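Local coordinates for glycerol-3-phosphate dehydrogenase [NAD(+)] (Dunaliella salina, PDB 6IUY), which probably interconverts sn-glycerol 3-phosphate and dihydroxyacetone phosphate with NAD(+), and joins this dehydrogenase to a haloacid dehalogenase-like phosphatase domain that holds magnesium, at residues Val259-Ser264 with Ala346-Ala351; Thr295-Glu300 with Ser335-Ala340; Cys499-Pro504 with Arg578-Glu583. All coordinates share one frame; numbering follows the deposited sequence.

Contact 1: Val259-Ser264 with Ala346-Ala351; sequences VTMVGS and ALIFCA. With NAD (nicotinamide-adenine-dinucleotide), chain C.
Thr260 and Val262 of one strand reach across to Ala346, Ile348 and Cys350 of the next, giving the regular ladder of two parallel strands at the heart of a Rossmann-type nucleotide-binding fold. Thr260 N donates to Ala346 O, Ile348 N to Thr260 O at 3.0 Å, Val262 N to Ile348 O at 2.7 Å, and Cys350 N to Val262 O.

Packing is dense along both faces of the ladder. On one, Ile348 reaches two ways: its CD1 lies 3.8 Å from Val259 CG1, while its CG2 meets Met261 SD at 3.7 Å. Its first torsion (-56°) parts these branches, putting CG1 anti to the carbonyl carbon and CG2 anti to the backbone N. On the other, Val262 runs alongside Phe349, CB to CD1 at 4.0 Å, both pointing the same way.

Beyond the strands the contact thins. Gly263 CA makes a CA-H...O contact of 3.4 Å with Cys350 O, just where a side chain would collide. Here Ser264, Cys350 and Ala351 line the NAD site: Ala351 C lies 3.6 Å from NAD C5D, and Cys350 SG 4.0 Å from NAD O4D.

Helix 266-282 packs over Met261 and Ile348, helix 356-366 over Val262 and Phe349, and strand 293-297 continues the sheet beside strand 257-262.

Contact 2: Thr295-Glu300 with Ser335-Ala340; sequences TMWVHE and SDLIEA. With NAD (nicotinamide-adenine-dinucleotide), chain C.
Trp297 and Leu337 form the centre of this contact, where the end of a strand meets the first turn of a helix. The apolar part is a CH-pi contact: Leu337 CB lies 3.8 Å from the centroid of the indole's five-membered ring, 23° off the normal, and Leu337 CD1 covers the same face nearer its rim. With CG anti to the backbone N (chi1 176°), Trp297 extends its ring over the start of the helix. Its CB still touches Ala340 CB at 3.8 Å, and Ala340 is also met by the methyl of Thr295. The opposite face of the indole is backed by the amide N of His299.

Polar links across the contact are few. Trp297 NE1 donates a weak, bent bond to Ser335 O (3.1 Å, 134°), which lies near the ring plane. The same carbonyl accepts from a water at 2.8 Å, and that water accepts a hydrogen bond from Glu300 N, bridging the more exposed end. A CA-H...O contact joins Ser335 CA to Val298 O. Just before the helix, Asp336 is its N-cap: OD2 accepts from Glu339 N at 3.0 Å through the anti lone pair.

The ligand contact is a flat one, His299 laying its imidazole face over the adenine of NAD, with C6A 3.5 Å above the ring plane. The Rossmann-type strand 293-297 thus leads to His299 at the adenine end of the NAD site, while helix 337-342 starts against the indole behind it.

Helix 356-366 touches both Trp297 and Leu337, helix 307-315 packs against Val298 and Ser335, and strand 257-262 flanks strand 293-297.

Contact 3: Cys499-Pro504 with Arg578-Glu583; sequences CKFISP and RGWELE
Phe501 and Trp580 meet in an edge-to-face (T-shaped) pair, with ring planes at 74° and 4.7 Å between the centroids of the phenyl and the six-membered indole ring. Phe501, with the most area buried here, brings its edge down on the indole: CD2 stands 3.4 Å above the middle of the ring system, and CB follows, 3.7 Å from Trp580 CH2. The other indole face carries Arg578 CB, so the ring is sandwiched between Phe501 and a residue two back in its own segment. Trp580 CG is anti to the carbonyl carbon (chi1 -64°), which sets the indole toward Phe501. With an alanine at Trp580, the Phe501 edge would probably lose the aromatic face it rests on, and a gap would open beside Arg578 CB.

Ile502 adds a looser touch at the indole's edge, CG1 to Trp580 CZ3 at 4.5 Å. Glu583 OE1 lies near the phenyl plane, 3.9 Å from Phe501 CZ, and is salt-bridged to Lys497.

In the mainly helical C-terminal part of the dehydrogenase, the contact joins the end of helix 481-502 to the turn between helices 564-577 and 585-594. Leu575 of helix 564-577 also packs on Trp580, and helix 454-477 lies against Ile502.

How the contacts relate
From the N terminus, the chain first builds the six-stranded parallel sheet that ends at strand 242-244, and strand 257-262 then opens contact 1. Contact 2 opens and closes within the excursion that contact 1 ends at strand 346-349, so it is nested there; helix 337-342 leads into that closing strand. Both reach the same sheet, in which strands 257-262 and 293-297 are neighbours: Thr260 OG1 probably bonds to Ala340 O at 2.7 Å, and both touch NAD. Contact 3 comes later, in series, and closes a largely helical loop in the C-terminal dehydrogenase region. Its centre is about 31 Å from that of contact 1 and 38 Å from that of contact 2, away from the annotated sites.

Contact 1: Val259-Ser264 with Ala346-Ala351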
loop_
_atom_site.group_PDB
_atom_site.type_symbol
_atom_site.label_atom_id
_atom_site.label_comp_id
_atom_site.label_asym_id
_atom_site.label_seq_id
_atom_site.Cartn_x
_atom_site.Cartn_y
_atom_site.Cartn_z
ATOM N N VAL A 259 -22.376 21.207 -15.460
ATOM C CA VAL A 259 -21.430 21.025 -14.363
ATOM C C VAL A 259 -21.225 22.312 -13.584
ATOM O O VAL A 259 -21.011 23.367 -14.174
ATOM C CB VAL A 259 -20.074 20.540 -14.887
ATOM C CG1 VAL A 259 -19.105 20.298 -13.730
ATOM C CG2 VAL A 259 -20.266 19.276 -15.744
ATOM N N THR A 260 -21.292 22.222 -12.262
ATOM C CA THR A 260 -20.960 23.345 -11.408
ATOM C C THR A 260 -19.879 22.969 -10.387
ATOM O O THR A 260 -20.055 22.032 -9.602
ATOM C CB THR A 260 -22.211 23.860 -10.685
ATOM O OG1 THR A 260 -23.081 24.436 -11.659
ATOM C CG2 THR A 260 -21.849 24.913 -9.640
ATOM N N MET A 261 -18.779 23.723 -10.405
ATOM C CA MET A 261 -17.735 23.648 -9.392
ATOM C C MET A 261 -18.117 24.538 -8.215
ATOM O O MET A 261 -18.327 25.742 -8.393
ATOM C CB MET A 261 -16.385 24.078 -9.988
ATOM C CG MET A 261 -15.239 24.258 -8.965
ATOM S SD MET A 261 -14.711 22.696 -8.215
ATOM C CE MET A 261 -15.549 22.818 -6.662
ATOM N N VAL A 262 -18.253 23.949 -7.028
ATOM C CA VAL A 262 -18.524 24.713 -5.820
ATOM C C VAL A 262 -17.198 24.933 -5.063
ATOM O O VAL A 262 -16.778 24.088 -4.258
ATOM C CB VAL A 262 -19.526 23.993 -4.892
ATOM C CG1 VAL A 262 -19.750 24.795 -3.609
ATOM C CG2 VAL A 262 -20.841 23.742 -5.614
ATOM N N GLY A 263 -16.529 26.044 -5.365
ATOM C CA GLY A 263 -15.293 26.419 -4.700
ATOM C C GLY A 263 -14.444 27.043 -5.767
ATOM O O GLY A 263 -14.693 26.800 -6.936
ATOM N N SER A 264 -13.469 27.864 -5.397
ATOM C CA SER A 264 -12.651 28.523 -6.411
ATOM C C SER A 264 -11.210 28.757 -5.941
ATOM O O SER A 264 -10.548 29.699 -6.381
ATOM C CB SER A 264 -13.286 29.860 -6.818
ATOM O OG SER A 264 -13.454 30.704 -5.688
ATOM N N ALA A 346 -24.382 17.924 -12.351
ATOM C CA ALA A 346 -23.132 17.400 -11.823
ATOM C C ALA A 346 -22.497 18.428 -10.901
ATOM O O ALA A 346 -22.039 19.458 -11.363
ATOM C CB ALA A 346 -22.191 17.047 -12.966
ATOM N N LEU A 347 -22.490 18.155 -9.602
ATOM C CA LEU A 347 -21.887 19.064 -8.628
ATOM C C LEU A 347 -20.519 18.586 -8.148
ATOM O O LEU A 347 -20.408 17.484 -7.623
ATOM C CB LEU A 347 -22.791 19.222 -7.397
ATOM C CG LEU A 347 -24.069 20.050 -7.445
ATOM C CD1 LEU A 347 -24.730 20.045 -6.063
ATOM C CD2 LEU A 347 -23.731 21.471 -7.865
ATOM N N ILE A 348 -19.504 19.436 -8.291
ATOM C CA ILE A 348 -18.188 19.192 -7.737
ATOM C C ILE A 348 -18.011 20.046 -6.482
ATOM O O ILE A 348 -18.101 21.268 -6.522
ATOM C CB ILE A 348 -17.083 19.498 -8.778
ATOM C CG1 ILE A 348 -17.317 18.675 -10.034
ATOM C CG2 ILE A 348 -15.701 19.170 -8.237
ATOM C CD1 ILE A 348 -16.549 19.149 -11.233
ATOM N N PHE A 349 -17.794 19.399 -5.345
ATOM C CA PHE A 349 -17.542 20.138 -4.128
ATOM C C PHE A 349 -16.023 20.199 -3.877
ATOM O O PHE A 349 -15.380 19.161 -3.715
ATOM C CB PHE A 349 -18.290 19.510 -2.952
ATOM C CG PHE A 349 -19.785 19.720 -3.010
ATOM C CD1 PHE A 349 -20.355 20.901 -2.542
ATOM C CD2 PHE A 349 -20.623 18.746 -3.541
ATOM C CE1 PHE A 349 -21.743 21.116 -2.609
ATOM C CE2 PHE A 349 -22.014 18.950 -3.600
ATOM C CZ PHE A 349 -22.565 20.143 -3.133
ATOM N N CYS A 350 -15.462 21.416 -3.874
ATOM C CA CYS A 350 -14.027 21.644 -3.669
ATOM C C CYS A 350 -13.760 22.964 -2.946
ATOM O O CYS A 350 -13.287 23.921 -3.537
ATOM C CB CYS A 350 -13.278 21.625 -4.997
ATOM S SG CYS A 350 -11.470 21.477 -4.807
ATOM N N ALA A 351 -14.075 23.020 -1.657
ATOM C CA ALA A 351 -13.840 24.226 -0.876
ATOM C C ALA A 351 -13.146 23.808 0.400
ATOM O O ALA A 351 -13.360 22.688 0.834
ATOM C CB ALA A 351 -15.164 24.943 -0.571
HETATM P PA NAD C . -7.575 27.224 -1.010
HETATM O O1A NAD C . -6.877 27.791 -2.176
HETATM O O2A NAD C . -6.660 26.554 0.006
HETATM O O5B NAD C . -8.389 28.384 -0.206
HETATM C C5B NAD C . -8.800 29.580 -0.884
HETATM C C4B NAD C . -10.347 29.643 -0.944
HETATM O O4B NAD C . -10.830 29.806 0.258
HETATM C C3B NAD C . -10.776 30.899 -1.707
HETATM O O3B NAD C . -11.207 30.629 -2.960
HETATM C C2B NAD C . -11.927 31.482 -0.865
HETATM O O2B NAD C . -13.055 31.834 -1.782
HETATM C C1B NAD C . -12.225 30.531 -0.047
HETATM N N9A NAD C . -12.777 31.075 1.121
HETATM C C8A NAD C . -12.220 31.943 1.998
HETATM N N7A NAD C . -13.134 32.180 2.965
HETATM C C5A NAD C . -14.264 31.479 2.681
HETATM C C6A NAD C . -15.489 31.374 3.314
HETATM N N6A NAD C . -15.888 32.037 4.507
HETATM N N1A NAD C . -16.439 30.575 2.809
HETATM C C2A NAD C . -16.191 29.880 1.662
HETATM N N3A NAD C . -14.999 29.989 1.032
HETATM C C4A NAD C . -14.039 30.789 1.547
HETATM O O3 NAD C . -8.640 26.154 -1.556
HETATM P PN NAD C . -8.341 24.850 -2.440
HETATM O O1N NAD C . -6.891 24.814 -2.888
HETATM O O2N NAD C . -9.241 24.806 -3.654
HETATM O O5D NAD C . -8.560 23.601 -1.501
HETATM C C5D NAD C . -9.853 23.232 -1.057
HETATM C C4D NAD C . -9.819 21.727 -0.756
HETATM O O4D NAD C . -9.096 21.094 -1.661
HETATM C C3D NAD C . -9.118 21.513 0.570
HETATM O O3D NAD C . -9.846 20.662 1.313
HETATM C C2D NAD C . -7.745 20.882 0.204
HETATM O O2D NAD C . -7.301 20.077 1.372
HETATM C C1D NAD C . -8.005 20.190 -0.869
HETATM N N1N NAD C . -6.881 19.969 -1.757
HETATM C C2N NAD C . -5.978 20.963 -2.071
HETATM C C3N NAD C . -4.915 20.700 -2.933
HETATM C C7N NAD C . -3.911 21.833 -3.237
HETATM O O7N NAD C . -2.836 21.581 -3.745
HETATM N N7N NAD C . -4.287 23.189 -2.922
HETATM C C4N NAD C . -4.747 19.452 -3.493
HETATM C C5N NAD C . -5.666 18.457 -3.207
HETATM C C6N NAD C . -6.730 18.733 -2.347
#

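Contact 2: Thr295-Glu300 with Ser335-Ala340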
loop_
_atom_site.group_PDB
_atom_site.type_symbol
_atom_site.label_atom_id
_atom_site.label_comp_id
_atom_site.label_asym_id
_atom_site.label_seq_id
_atom_site.Cartn_x
_atom_site.Cartn_y
_atom_site.Cartn_z
ATOM N N THR A 295 -19.880 26.125 -14.584
ATOM C CA THR A 295 -20.103 27.251 -13.711
ATOM C C THR A 295 -19.219 27.075 -12.488
ATOM O O THR A 295 -19.080 25.960 -11.985
ATOM C CB THR A 295 -21.596 27.352 -13.338
ATOM O OG1 THR A 295 -22.344 27.596 -14.529
ATOM C CG2 THR A 295 -21.854 28.465 -12.392
ATOM N N MET A 296 -18.592 28.149 -12.024
ATOM C CA MET A 296 -17.804 28.060 -10.806
ATOM C C MET A 296 -18.288 29.079 -9.797
ATOM O O MET A 296 -18.204 30.276 -10.048
ATOM C CB MET A 296 -16.312 28.263 -11.112
ATOM C CG MET A 296 -15.449 28.561 -9.892
ATOM S SD MET A 296 -13.674 28.382 -10.230
ATOM C CE MET A 296 -13.313 29.845 -11.226
ATOM N N TRP A 297 -18.789 28.613 -8.656
ATOM C CA TRP A 297 -19.068 29.514 -7.539
ATOM C C TRP A 297 -17.791 30.022 -6.904
ATOM O O TRP A 297 -16.917 29.233 -6.469
ATOM C CB TRP A 297 -19.910 28.831 -6.481
ATOM C CG TRP A 297 -20.158 29.695 -5.252
ATOM C CD1 TRP A 297 -20.891 30.847 -5.193
ATOM C CD2 TRP A 297 -19.693 29.451 -3.916
ATOM N NE1 TRP A 297 -20.912 31.335 -3.907
ATOM C CE2 TRP A 297 -20.176 30.501 -3.105
ATOM C CE3 TRP A 297 -18.909 28.446 -3.328
ATOM C CZ2 TRP A 297 -19.915 30.570 -1.733
ATOM C CZ3 TRP A 297 -18.646 28.517 -1.969
ATOM C CH2 TRP A 297 -19.146 29.573 -1.186
ATOM N N VAL A 298 -17.688 31.350 -6.861
ATOM C CA VAL A 298 -16.565 32.051 -6.261
ATOM C C VAL A 298 -17.036 32.834 -5.053
ATOM O O VAL A 298 -17.713 33.846 -5.206
ATOM C CB VAL A 298 -15.907 33.027 -7.245
ATOM C CG1 VAL A 298 -14.647 33.649 -6.629
ATOM C CG2 VAL A 298 -15.575 32.339 -8.563
ATOM N N HIS A 299 -16.690 32.373 -3.856
ATOM C CA HIS A 299 -17.018 33.102 -2.639
ATOM C C HIS A 299 -16.534 34.543 -2.734
ATOM O O HIS A 299 -15.393 34.786 -3.131
ATOM C CB HIS A 299 -16.387 32.436 -1.429
ATOM C CG HIS A 299 -16.601 33.180 -0.151
ATOM N ND1 HIS A 299 -15.598 33.907 0.470
ATOM C CD2 HIS A 299 -17.691 33.308 0.638
ATOM C CE1 HIS A 299 -16.069 34.449 1.576
ATOM N NE2 HIS A 299 -17.338 34.097 1.703
ATOM N N GLU A 300 -17.397 35.499 -2.396
ATOM C CA GLU A 300 -17.011 36.907 -2.470
ATOM C C GLU A 300 -16.255 37.293 -1.224
ATOM O O GLU A 300 -16.720 37.065 -0.119
ATOM C CB GLU A 300 -18.230 37.808 -2.633
ATOM C CG GLU A 300 -17.880 39.266 -2.810
ATOM C CD GLU A 300 -19.112 40.151 -3.040
ATOM O OE1 GLU A 300 -19.544 40.819 -2.084
ATOM O OE2 GLU A 300 -19.643 40.180 -4.171
ATOM N N SER A 335 -20.798 34.639 -8.000
ATOM C CA SER A 335 -20.661 34.714 -6.553
ATOM C C SER A 335 -21.901 34.262 -5.832
ATOM O O SER A 335 -21.907 34.213 -4.604
ATOM C CB SER A 335 -20.354 36.136 -6.117
ATOM O OG SER A 335 -21.510 36.935 -6.306
ATOM N N ASP A 336 -22.966 33.957 -6.567
ATOM C CA ASP A 336 -24.187 33.510 -5.894
ATOM C C ASP A 336 -24.261 31.995 -5.882
ATOM O O ASP A 336 -24.294 31.367 -6.931
ATOM C CB ASP A 336 -25.443 34.082 -6.560
ATOM C CG ASP A 336 -26.660 33.926 -5.692
ATOM O OD1 ASP A 336 -26.968 34.866 -4.935
ATOM O OD2 ASP A 336 -27.292 32.857 -5.730
ATOM N N LEU A 337 -24.292 31.426 -4.684
ATOM C CA LEU A 337 -24.148 29.994 -4.510
ATOM C C LEU A 337 -25.367 29.245 -5.030
ATOM O O LEU A 337 -25.231 28.223 -5.695
ATOM C CB LEU A 337 -23.909 29.671 -3.034
ATOM C CG LEU A 337 -23.898 28.178 -2.707
ATOM C CD1 LEU A 337 -22.774 27.440 -3.438
ATOM C CD2 LEU A 337 -23.810 27.957 -1.227
ATOM N N ILE A 338 -26.554 29.764 -4.734
ATOM C CA ILE A 338 -27.797 29.148 -5.197
ATOM C C ILE A 338 -27.870 29.180 -6.721
ATOM O O ILE A 338 -28.179 28.187 -7.371
ATOM C CB ILE A 338 -29.042 29.850 -4.609
ATOM C CG1 ILE A 338 -28.959 29.865 -3.084
ATOM C CG2 ILE A 338 -30.333 29.154 -5.087
ATOM C CD1 ILE A 338 -28.646 28.491 -2.507
ATOM N N GLU A 339 -27.556 30.325 -7.298
ATOM C CA GLU A 339 -27.652 30.448 -8.735
ATOM C C GLU A 339 -26.631 29.548 -9.434
ATOM O O GLU A 339 -26.921 28.992 -10.498
ATOM C CB GLU A 339 -27.474 31.907 -9.157
ATOM C CG GLU A 339 -27.440 32.113 -10.663
ATOM C CD GLU A 339 -26.141 32.759 -11.134
ATOM O OE1 GLU A 339 -25.774 33.821 -10.583
ATOM O OE2 GLU A 339 -25.486 32.193 -12.046
ATOM N N ALA A 340 -25.441 29.405 -8.845
ATOM C CA ALA A 340 -24.402 28.549 -9.423
ATOM C C ALA A 340 -24.864 27.101 -9.503
ATOM O O ALA A 340 -24.541 26.368 -10.443
ATOM C CB ALA A 340 -23.095 28.643 -8.589
HETATM P PA NAD C . -7.575 27.224 -1.010
HETATM O O1A NAD C . -6.877 27.791 -2.176
HETATM O O2A NAD C . -6.660 26.554 0.006
HETATM O O5B NAD C . -8.389 28.384 -0.206
HETATM C C5B NAD C . -8.800 29.580 -0.884
HETATM C C4B NAD C . -10.347 29.643 -0.944
HETATM O O4B NAD C . -10.830 29.806 0.258
HETATM C C3B NAD C . -10.776 30.899 -1.707
HETATM O O3B NAD C . -11.207 30.629 -2.960
HETATM C C2B NAD C . -11.927 31.482 -0.865
HETATM O O2B NAD C . -13.055 31.834 -1.782
HETATM C C1B NAD C . -12.225 30.531 -0.047
HETATM N N9A NAD C . -12.777 31.075 1.121
HETATM C C8A NAD C . -12.220 31.943 1.998
HETATM N N7A NAD C . -13.134 32.180 2.965
HETATM C C5A NAD C . -14.264 31.479 2.681
HETATM C C6A NAD C . -15.489 31.374 3.314
HETATM N N6A NAD C . -15.888 32.037 4.507
HETATM N N1A NAD C . -16.439 30.575 2.809
HETATM C C2A NAD C . -16.191 29.880 1.662
HETATM N N3A NAD C . -14.999 29.989 1.032
HETATM C C4A NAD C . -14.039 30.789 1.547
HETATM O O3 NAD C . -8.640 26.154 -1.556
HETATM P PN NAD C . -8.341 24.850 -2.440
HETATM O O1N NAD C . -6.891 24.814 -2.888
HETATM O O2N NAD C . -9.241 24.806 -3.654
HETATM O O5D NAD C . -8.560 23.601 -1.501
HETATM C C5D NAD C . -9.853 23.232 -1.057
HETATM C C4D NAD C . -9.819 21.727 -0.756
HETATM O O4D NAD C . -9.096 21.094 -1.661
HETATM C C3D NAD C . -9.118 21.513 0.570
HETATM O O3D NAD C . -9.846 20.662 1.313
HETATM C C2D NAD C . -7.745 20.882 0.204
HETATM O O2D NAD C . -7.301 20.077 1.372
HETATM C C1D NAD C . -8.005 20.190 -0.869
HETATM N N1N NAD C . -6.881 19.969 -1.757
HETATM C C2N NAD C . -5.978 20.963 -2.071
HETATM C C3N NAD C . -4.915 20.700 -2.933
HETATM C C7N NAD C . -3.911 21.833 -3.237
HETATM O O7N NAD C . -2.836 21.581 -3.745
HETATM N N7N NAD C . -4.287 23.189 -2.922
HETATM C C4N NAD C . -4.747 19.452 -3.493
HETATM C C5N NAD C . -5.666 18.457 -3.207
HETATM C C6N NAD C . -6.730 18.733 -2.347
HETATM O O HOH W 1 -20.483 34.826 -2.317
#

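Contact 3: Cys499-Pro504 with Arg578-Glu583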
loop_
_atom_site.group_PDB
_atom_site.type_symbol
_atom_site.label_atom_id
_atom_site.label_comp_id
_atom_site.label_asym_id
_atom_site.label_seq_id
_atom_site.Cartn_x
_atom_site.Cartn_y
_atom_site.Cartn_z
ATOM N N CYS A 499 -8.698 3.869 9.893
ATOM C CA CYS A 499 -9.647 3.401 8.883
ATOM C C CYS A 499 -10.336 2.126 9.318
ATOM O O CYS A 499 -11.527 1.925 9.056
ATOM C CB CYS A 499 -8.954 3.157 7.551
ATOM S SG CYS A 499 -8.828 4.621 6.545
ATOM N N LYS A 500 -9.585 1.258 9.981
ATOM C CA LYS A 500 -10.147 0.007 10.438
ATOM C C LYS A 500 -11.006 0.225 11.691
ATOM O O LYS A 500 -12.037 -0.423 11.848
ATOM C CB LYS A 500 -9.027 -1.015 10.669
ATOM C CG LYS A 500 -8.270 -1.343 9.362
ATOM C CD LYS A 500 -7.249 -2.465 9.550
ATOM C CE LYS A 500 -6.425 -2.698 8.290
ATOM N NZ LYS A 500 -5.165 -3.410 8.642
ATOM N N PHE A 501 -10.627 1.164 12.551
ATOM C CA PHE A 501 -11.450 1.463 13.728
ATOM C C PHE A 501 -12.812 2.038 13.382
ATOM O O PHE A 501 -13.735 1.954 14.186
ATOM C CB PHE A 501 -10.756 2.453 14.666
ATOM C CG PHE A 501 -9.821 1.815 15.638
ATOM C CD1 PHE A 501 -9.183 0.624 15.330
ATOM C CD2 PHE A 501 -9.588 2.398 16.865
ATOM C CE1 PHE A 501 -8.322 0.040 16.226
ATOM C CE2 PHE A 501 -8.715 1.816 17.768
ATOM C CZ PHE A 501 -8.087 0.642 17.444
ATOM N N ILE A 502 -12.942 2.639 12.203
ATOM C CA ILE A 502 -14.145 3.419 11.914
ATOM C C ILE A 502 -14.941 2.870 10.748
ATOM O O ILE A 502 -16.170 2.865 10.790
ATOM C CB ILE A 502 -13.783 4.888 11.662
ATOM C CG1 ILE A 502 -13.910 5.652 12.981
ATOM C CG2 ILE A 502 -14.656 5.483 10.588
ATOM C CD1 ILE A 502 -13.302 6.986 12.942
ATOM N N SER A 503 -14.249 2.378 9.724
ATOM C CA SER A 503 -14.923 1.698 8.625
ATOM C C SER A 503 -14.144 0.448 8.211
ATOM O O SER A 503 -13.261 0.515 7.352
ATOM C CB SER A 503 -15.104 2.645 7.431
ATOM O OG SER A 503 -13.923 3.384 7.171
ATOM N N PRO A 504 -14.470 -0.700 8.834
ATOM C CA PRO A 504 -13.690 -1.932 8.651
ATOM C C PRO A 504 -13.803 -2.499 7.242
ATOM O O PRO A 504 -12.982 -3.340 6.859
ATOM C CB PRO A 504 -14.296 -2.894 9.686
ATOM C CG PRO A 504 -14.974 -2.004 10.697
ATOM C CD PRO A 504 -15.505 -0.854 9.872
ATOM N N ARG A 578 -13.454 8.749 22.399
ATOM C CA ARG A 578 -13.499 7.291 22.395
ATOM C C ARG A 578 -12.405 6.680 23.247
ATOM O O ARG A 578 -12.256 5.460 23.270
ATOM C CB ARG A 578 -13.359 6.736 20.975
ATOM C CG ARG A 578 -14.277 7.333 19.941
ATOM C CD ARG A 578 -15.541 6.523 19.757
ATOM N NE ARG A 578 -16.351 7.108 18.687
ATOM C CZ ARG A 578 -16.375 6.660 17.434
ATOM N NH1 ARG A 578 -15.651 5.603 17.088
ATOM N NH2 ARG A 578 -17.125 7.265 16.523
ATOM N N GLY A 579 -11.615 7.515 23.917
ATOM C CA GLY A 579 -10.475 7.025 24.684
ATOM C C GLY A 579 -9.407 6.327 23.847
ATOM O O GLY A 579 -8.838 5.331 24.272
ATOM N N TRP A 580 -9.124 6.843 22.656
ATOM C CA TRP A 580 -8.126 6.219 21.796
ATOM C C TRP A 580 -6.814 6.999 21.736
ATOM O O TRP A 580 -6.006 6.759 20.845
ATOM C CB TRP A 580 -8.647 6.058 20.370
ATOM C CG TRP A 580 -9.820 5.149 20.188
ATOM C CD1 TRP A 580 -10.288 4.209 21.067
ATOM C CD2 TRP A 580 -10.678 5.089 19.038
ATOM N NE1 TRP A 580 -11.388 3.569 20.530
ATOM C CE2 TRP A 580 -11.647 4.088 19.288
ATOM C CE3 TRP A 580 -10.721 5.782 17.823
ATOM C CZ2 TRP A 580 -12.648 3.766 18.368
ATOM C CZ3 TRP A 580 -11.725 5.464 16.902
ATOM C CH2 TRP A 580 -12.671 4.464 17.182
ATOM N N GLU A 581 -6.585 7.922 22.663
ATOM C CA GLU A 581 -5.351 8.713 22.608
ATOM C C GLU A 581 -4.086 7.863 22.479
ATOM O O GLU A 581 -3.171 8.242 21.743
ATOM C CB GLU A 581 -5.223 9.610 23.830
ATOM C CG GLU A 581 -6.040 10.878 23.750
ATOM C CD GLU A 581 -6.910 11.065 24.975
ATOM O OE1 GLU A 581 -7.311 10.031 25.566
ATOM O OE2 GLU A 581 -7.189 12.233 25.345
ATOM N N LEU A 582 -4.022 6.721 23.165
ATOM C CA LEU A 582 -2.815 5.894 23.087
ATOM C C LEU A 582 -2.857 4.880 21.943
ATOM O O LEU A 582 -1.832 4.309 21.580
ATOM C CB LEU A 582 -2.565 5.163 24.407
ATOM C CG LEU A 582 -2.600 6.062 25.641
ATOM C CD1 LEU A 582 -1.896 5.389 26.822
ATOM C CD2 LEU A 582 -1.978 7.404 25.324
ATOM N N GLU A 583 -4.027 4.660 21.358
ATOM C CA GLU A 583 -4.091 3.790 20.196
ATOM C C GLU A 583 -3.401 4.427 19.004
ATOM O O GLU A 583 -3.010 3.745 18.069
ATOM C CB GLU A 583 -5.536 3.457 19.834
ATOM C CG GLU A 583 -6.274 2.671 20.909
ATOM C CD GLU A 583 -5.626 1.340 21.191
ATOM O OE1 GLU A 583 -5.371 0.583 20.226
ATOM O OE2 GLU A 583 -5.359 1.055 22.379
#